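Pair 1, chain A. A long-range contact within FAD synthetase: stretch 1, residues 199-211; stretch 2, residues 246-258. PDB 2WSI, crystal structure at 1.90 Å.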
# COMPACT_ATOMS: atom_id res chain seq x y z
N LEU A 199 -8.65 -7.76 4.22
CA LEU A 199 -9.21 -6.60 3.54
C LEU A 199 -9.77 -5.59 4.55
O LEU A 199 -9.62 -4.38 4.40
CB LEU A 199 -10.28 -7.05 2.55
CG LEU A 199 -10.95 -5.94 1.74
CD1 LEU A 199 -9.90 -5.05 1.05
CD2 LEU A 199 -11.92 -6.58 0.71
N THR A 200 -10.39 -6.09 5.61
CA THR A 200 -10.93 -5.16 6.61
C THR A 200 -9.81 -4.39 7.33
O THR A 200 -10.00 -3.22 7.68
CB THR A 200 -11.81 -5.90 7.68
OG1 THR A 200 -11.03 -6.87 8.36
CG2 THR A 200 -12.97 -6.61 7.01
N ASN A 201 -8.67 -5.04 7.57
CA ASN A 201 -7.55 -4.36 8.21
C ASN A 201 -7.05 -3.25 7.29
O ASN A 201 -6.74 -2.16 7.75
CB ASN A 201 -6.39 -5.30 8.46
CG ASN A 201 -6.73 -6.46 9.39
OD1 ASN A 201 -7.36 -6.34 10.46
ND2 ASN A 201 -6.26 -7.61 9.00
N ILE A 202 -7.00 -3.53 5.99
CA ILE A 202 -6.45 -2.57 5.04
C ILE A 202 -7.31 -1.30 5.06
O ILE A 202 -6.81 -0.19 5.27
CB ILE A 202 -6.37 -3.19 3.63
CG1 ILE A 202 -5.27 -4.27 3.58
CG2 ILE A 202 -6.10 -2.07 2.59
CD1 ILE A 202 -3.81 -3.68 3.77
N TRP A 203 -8.63 -1.44 4.89
CA TRP A 203 -9.48 -0.26 4.84
C TRP A 203 -9.52 0.47 6.19
O TRP A 203 -9.54 1.70 6.24
CB TRP A 203 -10.92 -0.60 4.47
CG TRP A 203 -11.18 -1.12 3.08
CD1 TRP A 203 -11.89 -2.23 2.75
CD2 TRP A 203 -10.78 -0.52 1.83
NE1 TRP A 203 -11.95 -2.37 1.38
CE2 TRP A 203 -11.28 -1.34 0.79
CE3 TRP A 203 -10.06 0.62 1.49
CZ2 TRP A 203 -11.08 -1.05 -0.56
CZ3 TRP A 203 -9.85 0.91 0.12
CH2 TRP A 203 -10.34 0.07 -0.87
N SER A 204 -9.58 -0.29 7.28
CA SER A 204 -9.68 0.35 8.59
C SER A 204 -8.47 1.24 8.82
O SER A 204 -8.61 2.37 9.25
CB SER A 204 -9.77 -0.67 9.72
OG SER A 204 -9.69 0.02 10.95
N PHE A 205 -7.27 0.71 8.54
CA PHE A 205 -6.06 1.51 8.74
C PHE A 205 -5.95 2.66 7.73
O PHE A 205 -5.65 3.80 8.09
CB PHE A 205 -4.81 0.62 8.69
CG PHE A 205 -3.54 1.36 9.00
CD1 PHE A 205 -3.25 1.74 10.29
CD2 PHE A 205 -2.67 1.74 7.98
CE1 PHE A 205 -2.09 2.44 10.60
CE2 PHE A 205 -1.51 2.44 8.26
CZ PHE A 205 -1.21 2.78 9.59
N LEU A 206 -6.22 2.39 6.46
CA LEU A 206 -6.00 3.40 5.43
C LEU A 206 -6.99 4.57 5.58
O LEU A 206 -6.63 5.71 5.45
CB LEU A 206 -6.04 2.76 4.04
CG LEU A 206 -5.64 3.65 2.85
CD1 LEU A 206 -4.24 4.23 3.10
CD2 LEU A 206 -5.70 2.85 1.57
N LEU A 207 -8.25 4.27 5.94
CA LEU A 207 -9.23 5.33 6.18
C LEU A 207 -8.90 6.10 7.44
O LEU A 207 -8.97 7.33 7.45
CB LEU A 207 -10.65 4.75 6.28
CG LEU A 207 -11.23 4.28 4.95
CD1 LEU A 207 -12.57 3.52 5.16
CD2 LEU A 207 -11.39 5.46 3.97
N TYR A 208 -8.56 5.39 8.52
CA TYR A 208 -8.09 6.09 9.72
C TYR A 208 -6.91 7.04 9.49
O TYR A 208 -6.82 8.09 10.15
CB TYR A 208 -7.69 5.12 10.83
CG TYR A 208 -7.32 5.88 12.11
CD1 TYR A 208 -8.32 6.42 12.92
CD2 TYR A 208 -5.99 6.08 12.47
CE1 TYR A 208 -8.01 7.13 14.09
CE2 TYR A 208 -5.66 6.81 13.65
CZ TYR A 208 -6.69 7.32 14.45
OH TYR A 208 -6.44 8.02 15.60
N SER A 209 -6.01 6.69 8.57
CA SER A 209 -4.78 7.49 8.39
C SER A 209 -5.09 8.88 7.87
O SER A 209 -4.27 9.81 8.03
CB SER A 209 -3.80 6.83 7.41
OG SER A 209 -4.25 6.89 6.07
N ASN A 210 -6.22 8.99 7.19
CA ASN A 210 -6.64 10.19 6.47
C ASN A 210 -5.70 10.56 5.34
O ASN A 210 -5.83 11.63 4.76
CB ASN A 210 -6.78 11.41 7.40
CG ASN A 210 -7.74 12.46 6.83
OD1 ASN A 210 -8.71 12.13 6.14
ND2 ASN A 210 -7.46 13.74 7.09
N GLU A 211 -4.77 9.67 5.00
CA GLU A 211 -3.87 9.90 3.85
C GLU A 211 -4.65 9.82 2.54
O GLU A 211 -5.69 9.17 2.46
CB GLU A 211 -2.73 8.87 3.87
CG GLU A 211 -1.70 9.15 4.97
CD GLU A 211 -0.91 10.42 4.65
OE1 GLU A 211 -0.11 10.40 3.69
OE2 GLU A 211 -1.12 11.45 5.32
N HIS A 246 -18.62 -0.38 7.34
CA HIS A 246 -18.05 -0.94 8.56
C HIS A 246 -16.97 -0.08 9.17
O HIS A 246 -16.41 -0.44 10.20
CB HIS A 246 -17.46 -2.31 8.28
CG HIS A 246 -18.47 -3.34 7.94
ND1 HIS A 246 -19.34 -3.85 8.88
CD2 HIS A 246 -18.79 -3.93 6.77
CE1 HIS A 246 -20.14 -4.73 8.30
NE2 HIS A 246 -19.82 -4.80 7.02
N PHE A 247 -16.67 1.05 8.53
CA PHE A 247 -15.51 1.86 8.93
C PHE A 247 -15.90 3.28 9.29
O PHE A 247 -15.08 4.20 9.30
CB PHE A 247 -14.46 1.88 7.80
CG PHE A 247 -14.09 0.50 7.33
CD1 PHE A 247 -13.33 -0.33 8.13
CD2 PHE A 247 -14.58 0.01 6.11
CE1 PHE A 247 -13.03 -1.63 7.72
CE2 PHE A 247 -14.26 -1.29 5.67
CZ PHE A 247 -13.49 -2.11 6.50
N GLU A 248 -17.17 3.46 9.65
CA GLU A 248 -17.64 4.79 10.00
C GLU A 248 -16.79 5.46 11.12
O GLU A 248 -16.50 6.64 11.04
CB GLU A 248 -19.12 4.72 10.38
CG GLU A 248 -19.69 6.00 10.95
CD GLU A 248 -19.93 7.07 9.90
OE1 GLU A 248 -19.42 6.92 8.76
OE2 GLU A 248 -20.62 8.07 10.21
N TRP A 249 -16.42 4.71 12.17
CA TRP A 249 -15.67 5.30 13.30
C TRP A 249 -14.30 5.80 12.82
O TRP A 249 -13.87 6.92 13.13
CB TRP A 249 -15.48 4.29 14.44
CG TRP A 249 -14.85 4.91 15.67
CD1 TRP A 249 -15.50 5.33 16.80
CD2 TRP A 249 -13.45 5.20 15.88
NE1 TRP A 249 -14.59 5.86 17.70
CE2 TRP A 249 -13.33 5.79 17.16
CE3 TRP A 249 -12.30 5.02 15.11
CZ2 TRP A 249 -12.10 6.19 17.69
CZ3 TRP A 249 -11.07 5.41 15.64
CH2 TRP A 249 -10.98 6.00 16.92
N GLU A 250 -13.62 4.97 12.04
CA GLU A 250 -12.30 5.31 11.53
C GLU A 250 -12.38 6.55 10.66
O GLU A 250 -11.50 7.40 10.72
CB GLU A 250 -11.74 4.17 10.70
CG GLU A 250 -11.38 2.94 11.49
CD GLU A 250 -12.49 1.91 11.53
OE1 GLU A 250 -13.69 2.30 11.55
OE2 GLU A 250 -12.15 0.70 11.55
N ILE A 251 -13.43 6.64 9.85
CA ILE A 251 -13.60 7.78 8.97
C ILE A 251 -13.83 9.04 9.81
O ILE A 251 -13.17 10.05 9.62
CB ILE A 251 -14.80 7.58 8.00
CG1 ILE A 251 -14.45 6.58 6.88
CG2 ILE A 251 -15.24 8.91 7.40
CD1 ILE A 251 -15.70 5.98 6.18
N ILE A 252 -14.78 8.98 10.75
CA ILE A 252 -15.18 10.16 11.50
C ILE A 252 -14.05 10.66 12.38
O ILE A 252 -13.89 11.85 12.58
CB ILE A 252 -16.39 9.88 12.43
CG1 ILE A 252 -17.64 9.56 11.61
CG2 ILE A 252 -16.63 11.06 13.36
CD1 ILE A 252 -17.94 10.58 10.54
N HIS A 253 -13.27 9.73 12.91
CA HIS A 253 -12.23 10.08 13.87
C HIS A 253 -10.84 9.98 13.27
O HIS A 253 -9.87 9.84 14.02
CB HIS A 253 -12.32 9.16 15.08
CG HIS A 253 -13.61 9.26 15.82
ND1 HIS A 253 -14.68 8.43 15.56
CD2 HIS A 253 -14.02 10.10 16.80
CE1 HIS A 253 -15.69 8.75 16.36
NE2 HIS A 253 -15.31 9.75 17.13
N ALA A 254 -10.75 10.03 11.94
CA ALA A 254 -9.47 9.89 11.24
C ALA A 254 -8.38 10.82 11.78
O ALA A 254 -8.64 11.96 12.15
CB ALA A 254 -9.67 10.17 9.73
N PHE A 255 -7.15 10.34 11.78
CA PHE A 255 -6.00 11.11 12.24
C PHE A 255 -5.95 12.54 11.70
O PHE A 255 -5.94 12.76 10.48
CB PHE A 255 -4.72 10.39 11.82
CG PHE A 255 -3.48 11.05 12.30
CD1 PHE A 255 -2.98 10.76 13.56
CD2 PHE A 255 -2.81 11.97 11.50
CE1 PHE A 255 -1.82 11.37 14.02
CE2 PHE A 255 -1.65 12.58 11.95
CZ PHE A 255 -1.16 12.27 13.22
N GLY A 256 -5.87 13.52 12.61
CA GLY A 256 -5.67 14.91 12.22
C GLY A 256 -6.91 15.61 11.64
O GLY A 256 -6.94 16.83 11.47
N LYS A 257 -7.92 14.82 11.32
CA LYS A 257 -9.21 15.36 10.92
C LYS A 257 -9.74 15.93 12.23
O LYS A 257 -10.30 17.03 12.29
CB LYS A 257 -10.09 14.21 10.40
CG LYS A 257 -11.35 14.61 9.66
CD LYS A 257 -12.16 13.37 9.24
CE LYS A 257 -11.66 12.75 7.94
NZ LYS A 257 -12.57 11.67 7.42
N ASP A 258 -9.50 15.16 13.28
CA ASP A 258 -9.88 15.46 14.65
C ASP A 258 -9.81 14.13 15.40
O ASP A 258 -9.94 13.06 14.78
CB ASP A 258 -11.29 16.04 14.74
CG ASP A 258 -11.71 16.34 16.17
OD1 ASP A 258 -11.44 15.50 17.07
OD2 ASP A 258 -12.33 17.40 16.40
O HOH W 1 -11.02 9.06 6.48
O HOH W 2 -4.49 14.22 8.55

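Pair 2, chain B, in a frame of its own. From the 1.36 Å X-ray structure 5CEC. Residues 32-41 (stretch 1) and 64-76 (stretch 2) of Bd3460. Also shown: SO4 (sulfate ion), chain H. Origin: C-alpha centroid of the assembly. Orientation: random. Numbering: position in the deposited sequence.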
# COMPACT_ATOMS: atom_id res chain seq x y z
N ALA B 32 7.32 16.25 16.38
CA ALA B 32 7.80 14.87 16.43
C ALA B 32 6.67 13.87 16.70
O ALA B 32 6.62 12.82 16.06
CB ALA B 32 8.89 14.72 17.47
N LEU B 33 5.80 14.19 17.65
CA LEU B 33 4.64 13.34 17.94
C LEU B 33 3.73 13.22 16.71
O LEU B 33 3.29 12.10 16.35
CB LEU B 33 3.82 13.88 19.10
CG LEU B 33 2.48 13.18 19.40
CD1 LEU B 33 2.61 11.68 19.60
CD2 LEU B 33 1.82 13.79 20.62
N ASN B 34 3.40 14.36 16.11
CA ASN B 34 2.52 14.37 14.92
C ASN B 34 3.07 13.55 13.77
O ASN B 34 2.34 12.78 13.14
CB ASN B 34 2.18 15.80 14.48
CG ASN B 34 1.34 16.53 15.50
OD1 ASN B 34 0.77 15.92 16.42
ND2 ASN B 34 1.27 17.84 15.37
N GLU B 35 4.38 13.67 13.53
CA GLU B 35 5.06 12.86 12.51
C GLU B 35 5.04 11.36 12.83
O GLU B 35 4.68 10.54 11.98
CB GLU B 35 6.48 13.39 12.28
CG GLU B 35 6.48 14.74 11.56
CD GLU B 35 7.87 15.31 11.27
OE1 GLU B 35 8.87 14.82 11.83
OE2 GLU B 35 7.95 16.26 10.46
N ALA B 36 5.36 11.00 14.07
CA ALA B 36 5.31 9.58 14.47
C ALA B 36 3.90 9.01 14.33
O ALA B 36 3.72 7.87 13.90
CB ALA B 36 5.82 9.43 15.89
N ALA B 37 2.91 9.83 14.68
CA ALA B 37 1.52 9.41 14.60
C ALA B 37 1.07 9.12 13.17
O ALA B 37 0.35 8.15 12.92
CB ALA B 37 0.60 10.43 15.25
N GLU B 38 1.48 9.97 12.23
CA GLU B 38 1.16 9.78 10.81
C GLU B 38 1.94 8.60 10.22
O GLU B 38 1.39 7.86 9.43
CB GLU B 38 1.48 11.05 10.01
CG GLU B 38 0.85 11.11 8.60
CD GLU B 38 1.60 10.38 7.51
OE1 GLU B 38 2.81 10.10 7.66
OE2 GLU B 38 0.97 10.10 6.47
N GLN B 39 3.18 8.42 10.65
CA GLN B 39 4.08 7.41 10.09
C GLN B 39 3.81 5.99 10.60
O GLN B 39 4.27 5.00 10.02
CB GLN B 39 5.54 7.80 10.36
CG GLN B 39 6.00 9.07 9.62
CD GLN B 39 7.31 9.68 10.14
OE1 GLN B 39 8.06 9.05 10.90
NE2 GLN B 39 7.60 10.91 9.71
N GLY B 40 3.07 5.87 11.70
CA GLY B 40 2.75 4.57 12.25
C GLY B 40 3.81 4.05 13.20
O GLY B 40 3.90 2.85 13.40
N ASP B 41 4.61 4.94 13.80
CA ASP B 41 5.63 4.54 14.79
C ASP B 41 5.06 4.63 16.20
O ASP B 41 5.22 5.63 16.88
CB ASP B 41 6.89 5.40 14.64
CG ASP B 41 8.08 4.81 15.33
OD1 ASP B 41 7.88 4.08 16.32
OD2 ASP B 41 9.23 5.07 14.89
N MET B 64 -3.76 20.57 12.73
CA MET B 64 -3.68 19.12 12.96
C MET B 64 -3.38 18.79 14.41
O MET B 64 -2.59 19.46 15.09
CB MET B 64 -2.59 18.50 12.09
CG MET B 64 -2.79 18.70 10.59
SD MET B 64 -4.19 17.78 9.94
CE MET B 64 -3.55 16.10 9.95
N THR B 65 -3.97 17.69 14.83
CA THR B 65 -3.69 17.04 16.11
C THR B 65 -3.01 15.69 15.86
O THR B 65 -3.05 15.15 14.75
CB THR B 65 -4.98 16.72 16.83
OG1 THR B 65 -5.78 15.85 16.02
CG2 THR B 65 -5.75 17.99 17.18
N PRO B 66 -2.43 15.10 16.92
CA PRO B 66 -1.95 13.72 16.82
C PRO B 66 -3.00 12.76 16.30
O PRO B 66 -2.69 11.86 15.50
CB PRO B 66 -1.58 13.38 18.27
CG PRO B 66 -1.19 14.70 18.85
CD PRO B 66 -2.06 15.72 18.21
N LEU B 67 -4.23 12.87 16.80
CA LEU B 67 -5.27 11.94 16.39
C LEU B 67 -5.55 12.04 14.90
O LEU B 67 -5.77 11.02 14.23
CB LEU B 67 -6.55 12.19 17.19
CG LEU B 67 -7.67 11.19 16.93
CD1 LEU B 67 -7.31 9.81 17.42
CD2 LEU B 67 -8.98 11.66 17.53
N MET B 68 -5.61 13.26 14.37
CA MET B 68 -5.82 13.43 12.92
C MET B 68 -4.71 12.78 12.12
O MET B 68 -4.98 12.15 11.10
CB MET B 68 -5.92 14.90 12.54
CG MET B 68 -7.17 15.61 13.01
SD MET B 68 -6.88 17.38 12.81
CE MET B 68 -8.05 18.03 13.98
N ASN B 69 -3.47 12.98 12.55
CA ASN B 69 -2.35 12.35 11.91
C ASN B 69 -2.44 10.83 11.93
O ASN B 69 -2.21 10.19 10.90
CB ASN B 69 -1.05 12.81 12.58
CG ASN B 69 -0.55 14.12 12.03
OD1 ASN B 69 0.06 14.15 10.98
ND2 ASN B 69 -0.79 15.21 12.75
N ALA B 70 -2.77 10.24 13.08
CA ALA B 70 -2.88 8.79 13.19
C ALA B 70 -4.01 8.26 12.30
O ALA B 70 -3.89 7.21 11.69
CB ALA B 70 -3.12 8.39 14.62
N ALA B 71 -5.13 8.98 12.28
CA ALA B 71 -6.29 8.58 11.48
C ALA B 71 -5.99 8.63 9.98
O ALA B 71 -6.31 7.68 9.26
CB ALA B 71 -7.48 9.44 11.81
N MET B 72 -5.39 9.73 9.53
CA MET B 72 -5.04 9.93 8.11
C MET B 72 -4.07 8.85 7.64
O MET B 72 -4.17 8.37 6.52
CB MET B 72 -4.39 11.31 7.91
CG MET B 72 -3.82 11.59 6.52
SD MET B 72 -3.39 13.32 6.29
CE MET B 72 -2.54 13.52 7.81
N GLY B 73 -3.15 8.46 8.52
CA GLY B 73 -2.17 7.44 8.19
C GLY B 73 -2.66 6.00 8.36
O GLY B 73 -1.90 5.07 8.13
N GLY B 74 -3.92 5.84 8.79
CA GLY B 74 -4.50 4.51 8.95
C GLY B 74 -3.88 3.69 10.06
O GLY B 74 -3.78 2.46 9.95
N ASN B 75 -3.49 4.35 11.14
CA ASN B 75 -2.69 3.74 12.19
C ASN B 75 -3.60 3.43 13.37
O ASN B 75 -3.72 4.20 14.31
CB ASN B 75 -1.52 4.66 12.52
CG ASN B 75 -0.63 4.89 11.32
OD1 ASN B 75 -0.32 3.95 10.58
ND2 ASN B 75 -0.19 6.12 11.12
N LEU B 76 -4.23 2.27 13.28
CA LEU B 76 -5.22 1.85 14.25
C LEU B 76 -4.71 1.70 15.68
O LEU B 76 -5.34 2.19 16.62
CB LEU B 76 -5.88 0.56 13.79
CG LEU B 76 -7.01 0.02 14.64
CD1 LEU B 76 -8.14 1.02 14.79
CD2 LEU B 76 -7.50 -1.26 13.99
S SO4 H . -2.34 -0.80 12.53
O1 SO4 H . -3.24 -1.96 12.75
O2 SO4 H . -2.98 0.22 11.65
O3 SO4 H . -2.00 -0.20 13.82
O4 SO4 H . -1.10 -1.35 11.90
O HOH W 3 -0.76 18.98 16.98

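The sharpest difference lies where the first helix ends and its carbonyls need partners. In pair 1 the backbone answers: Phe A255 N donates to Tyr A208 O at 2.8 Å, with the chain beyond the second helix running past the end of the first. In pair 2 a side chain does the work. Asn B75 ND2 donates to Ala B37 O at 2.8 Å and, more weakly, to Glu B38 O at 2.9 Å; an amide suits this place because its one nitrogen carries two hydrogens. Neither Phe A255 nor Asn B75 has a counterpart in the superposition, so similar needs are met from different points along the chain.

What is shared is a pair of helices running nearly parallel, at 19° in pair 1 and 23° in pair 2, with axes approaching to 7.8 and 7.0 Å. Fourteen central residues superpose with an RMSD of 0.7 Å.

At the start of the second helix, Phe A247 matches Pro B66. The phenylalanine ring receives Trp A203 CB over its face, 3.8 Å from the ring centroid. The compact proline ring instead meets Leu B33, the match of Trp A203, through Pro B66 CG and Leu B33 CD2 at 3.6 Å. Proline fits the first turn of a helix, where a backbone nitrogen has no earlier carbonyl of the helix to donate to, so the missing hydrogen costs nothing.

One turn on, Leu A207 and Ile A251 match Ala B37 and Ala B70. The larger pair touches through Leu A207 CD1 and Ile A251 CG1 at 4.0 Å. The alanines let the backbones close in: Ala B37 CB lies 4.3 Å from Ala B70 CB, and Ala B70 CA makes a CA-H...O contact with Ala B37 O at 3.3 Å.

The polar match is Ser A204 with Asn B34 and Glu A250 with Asn B69. Short Ser A204 OG donates to Glu A250 OE2 at 2.6 Å, giving one oxygen of this buried residue's carboxylate a partner. The asparagines form no such bond; Asn B69 ND2 turns back to Thr B65 O (3.0 Å) within its own stretch.

Tyr A208 matches Glu B38. The tyrosine ring spreads over the other stretch, with CE1 3.8 Å from Trp A249 CZ3, whereas Glu B38 uses its aliphatic part, CG lying 4.2 Å from Met B72 CE.

Finally, Ala A254 matches Gly B73. Ala A254 CB packs 3.9 Å from Asn A210 CB, but an ideal CB on Gly B73 would lie 2.4 Å from Glu B38 O, a clash, so glycine suits this close passage.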